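Local coordinates for lipoate-protein ligase, putative (PDB 1VQZ), which is a putative lipoate-protein ligase, pairing a lipoyl protein ligase A/B-type catalytic domain with a bacterial ligase C-terminal region, at residues Arg262-Phe266 / Glu337-Gly341. Residues are numbered along the deposited sequence.
Sequences RGIKF and EAVVG
Segment 262-266, the end of strand 260-266, runs extended (phi/psi from -132/153 at R262 to -102/165 at F266) against the last turn of a helix, with I264 CA 5.9 Å from A338 CA. E337, A338 and V339 are helical; V340 breaks away at -149/139, and the chain ends at G341. The CA-to-CB bonds of R262, I264 and F266 point toward the helix. With chi1 m, chi2 t and chi3 p, R262 brings its guanidinium to the helix's C-terminal end: NH2 donates to E337 O (2.6 Å, 153°), NE to A338 O (3.0 Å, 137°) and, weakly, to E337 O (3.3 Å). These side-chain-to-carbonyl bonds join the final helix, 332-339, to the β-sheet of the C-terminal region. V339 O is instead satisfied by Y309, and V340 O by R311. G341 N lies over one guanidinium face, 3.3 Å from R262 CZ. Further along, I264 CD1 meets A338 CB at 4.3 Å, and F266 turns its ring edge to A338 CB (CE2 4.4 Å). Backbone hydrogen bonds tie R262 to V273, I264 to V271 and G263 to E182.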
ATOM      1  N   ARG A 262      -0.921 -13.185 -20.176  1.00 27.64           N
ATOM      2  CA  ARG A 262      -1.335 -11.966 -20.832  1.00 30.54           C
ATOM      3  C   ARG A 262      -0.973 -10.747 -19.965  1.00 28.98           C
ATOM      4  O   ARG A 262      -0.875 -10.860 -18.743  1.00 34.59           O
ATOM      5  CB  ARG A 262      -2.840 -12.035 -21.095  1.00 32.98           C
ATOM      6  CG  ARG A 262      -3.214 -13.091 -22.158  1.00 34.51           C
ATOM      7  CD  ARG A 262      -4.745 -13.263 -22.216  1.00 38.65           C
ATOM      8  NE  ARG A 262      -5.450 -12.053 -22.634  1.00 35.26           N
ATOM      9  CZ  ARG A 262      -5.574 -11.620 -23.891  1.00 40.04           C
ATOM     10  NH1 ARG A 262      -5.013 -12.267 -24.912  1.00 45.98           N
ATOM     11  NH2 ARG A 262      -6.250 -10.501 -24.131  1.00 43.94           N
ATOM     12  N   GLY A 263      -0.777  -9.598 -20.607  1.00 27.81           N
ATOM     13  CA  GLY A 263      -0.440  -8.363 -19.931  1.00 28.75           C
ATOM     14  C   GLY A 263      -1.008  -7.145 -20.639  1.00 27.78           C
ATOM     15  O   GLY A 263      -0.775  -6.921 -21.834  1.00 26.48           O
ATOM     16  N   ILE A 264      -1.766  -6.355 -19.894  1.00 28.08           N
ATOM     17  CA  ILE A 264      -2.355  -5.129 -20.434  1.00 29.88           C
ATOM     18  C   ILE A 264      -2.112  -4.044 -19.427  1.00 30.87           C
ATOM     19  O   ILE A 264      -2.250  -4.255 -18.213  1.00 28.89           O
ATOM     20  CB  ILE A 264      -3.888  -5.257 -20.782  1.00 25.29           C
ATOM     21  CG1 ILE A 264      -4.091  -6.274 -21.908  1.00 29.32           C
ATOM     22  CG2 ILE A 264      -4.430  -3.939 -21.297  1.00 27.29           C
ATOM     23  CD1 ILE A 264      -5.552  -6.664 -22.203  1.00 33.40           C
ATOM     24  N   LYS A 265      -1.731  -2.888 -19.953  1.00 32.70           N
ATOM     25  CA  LYS A 265      -1.530  -1.662 -19.162  1.00 34.32           C
ATOM     26  C   LYS A 265      -2.709  -0.744 -19.424  1.00 31.61           C
ATOM     27  O   LYS A 265      -2.972  -0.351 -20.581  1.00 28.71           O
ATOM     28  CB  LYS A 265      -0.232  -1.028 -19.582  1.00 31.73           C
ATOM     29  CG  LYS A 265       0.243   0.129 -18.788  1.00 40.50           C
ATOM     30  CD  LYS A 265       1.673   0.546 -19.265  1.00 44.26           C
ATOM     31  CE  LYS A 265       2.649  -0.690 -19.435  1.00 55.07           C
ATOM     32  NZ  LYS A 265       4.120  -0.353 -19.395  1.00 56.64           N
ATOM     33  N   PHE A 266      -3.483  -0.535 -18.364  1.00 33.19           N
ATOM     34  CA  PHE A 266      -4.598   0.384 -18.353  1.00 32.59           C
ATOM     35  C   PHE A 266      -4.155   1.672 -17.623  1.00 34.34           C
ATOM     36  O   PHE A 266      -3.132   1.702 -16.952  1.00 32.91           O
ATOM     37  CB  PHE A 266      -5.810  -0.224 -17.670  1.00 32.69           C
ATOM     38  CG  PHE A 266      -6.274  -1.536 -18.265  1.00 28.93           C
ATOM     39  CD1 PHE A 266      -7.069  -1.563 -19.380  1.00 27.73           C
ATOM     40  CD2 PHE A 266      -5.933  -2.747 -17.657  1.00 32.70           C
ATOM     41  CE1 PHE A 266      -7.522  -2.792 -19.938  1.00 31.35           C
ATOM     42  CE2 PHE A 266      -6.361  -3.949 -18.181  1.00 31.15           C
ATOM     43  CZ  PHE A 266      -7.178  -3.974 -19.343  1.00 35.73           C
ATOM     44  N   GLU A 337     -10.782  -8.755 -20.700  1.00 33.27           N
ATOM     45  CA  GLU A 337      -9.856  -8.657 -21.827  1.00 32.34           C
ATOM     46  C   GLU A 337      -8.429  -9.061 -21.399  1.00 31.70           C
ATOM     47  O   GLU A 337      -7.754  -9.804 -22.089  1.00 31.47           O
ATOM     48  CB  GLU A 337      -9.887  -7.249 -22.414  1.00 30.28           C
ATOM     49  CG  GLU A 337      -9.124  -7.111 -23.703  1.00 35.17           C
ATOM     50  CD  GLU A 337      -9.197  -5.702 -24.313  1.00 41.52           C
ATOM     51  OE1 GLU A 337      -9.833  -4.790 -23.710  1.00 47.49           O
ATOM     52  OE2 GLU A 337      -8.598  -5.527 -25.402  1.00 46.80           O
ATOM     53  N   ALA A 338      -8.012  -8.614 -20.229  1.00 35.10           N
ATOM     54  CA  ALA A 338      -6.736  -9.061 -19.626  1.00 36.09           C
ATOM     55  C   ALA A 338      -6.704 -10.604 -19.435  1.00 35.72           C
ATOM     56  O   ALA A 338      -5.714 -11.272 -19.745  1.00 32.59           O
ATOM     57  CB  ALA A 338      -6.506  -8.344 -18.317  1.00 35.52           C
ATOM     58  N   VAL A 339      -7.811 -11.168 -18.968  1.00 32.42           N
ATOM     59  CA  VAL A 339      -7.864 -12.597 -18.701  1.00 31.32           C
ATOM     60  C   VAL A 339      -7.826 -13.410 -19.985  1.00 31.32           C
ATOM     61  O   VAL A 339      -7.150 -14.436 -20.057  1.00 31.06           O
ATOM     62  CB  VAL A 339      -9.127 -12.958 -17.820  1.00 33.36           C
ATOM     63  CG1 VAL A 339      -9.290 -14.486 -17.667  1.00 34.98           C
ATOM     64  CG2 VAL A 339      -8.994 -12.345 -16.426  1.00 28.03           C
ATOM     65  N   VAL A 340      -8.568 -12.976 -20.997  1.00 32.85           N
ATOM     66  CA  VAL A 340      -8.754 -13.804 -22.206  1.00 32.55           C
ATOM     67  C   VAL A 340      -8.933 -12.984 -23.485  1.00 33.91           C
ATOM     68  O   VAL A 340      -9.624 -12.005 -23.496  1.00 33.59           O
ATOM     69  CB  VAL A 340      -9.887 -14.861 -22.006  1.00 31.15           C
ATOM     70  CG1 VAL A 340     -11.219 -14.211 -21.622  1.00 32.45           C
ATOM     71  CG2 VAL A 340     -10.069 -15.739 -23.227  1.00 37.17           C
ATOM     72  N   GLY A 341      -8.312 -13.428 -24.567  1.00 37.85           N
ATOM     73  CA  GLY A 341      -8.438 -12.760 -25.872  1.00 45.75           C
ATOM     74  C   GLY A 341      -9.826 -12.967 -26.490  1.00 51.45           C
ATOM     75  O   GLY A 341     -10.238 -12.316 -27.477  1.00 53.98           O
ATOM     76  OXT GLY A 341     -10.589 -13.821 -26.006  1.00 55.27           O
TER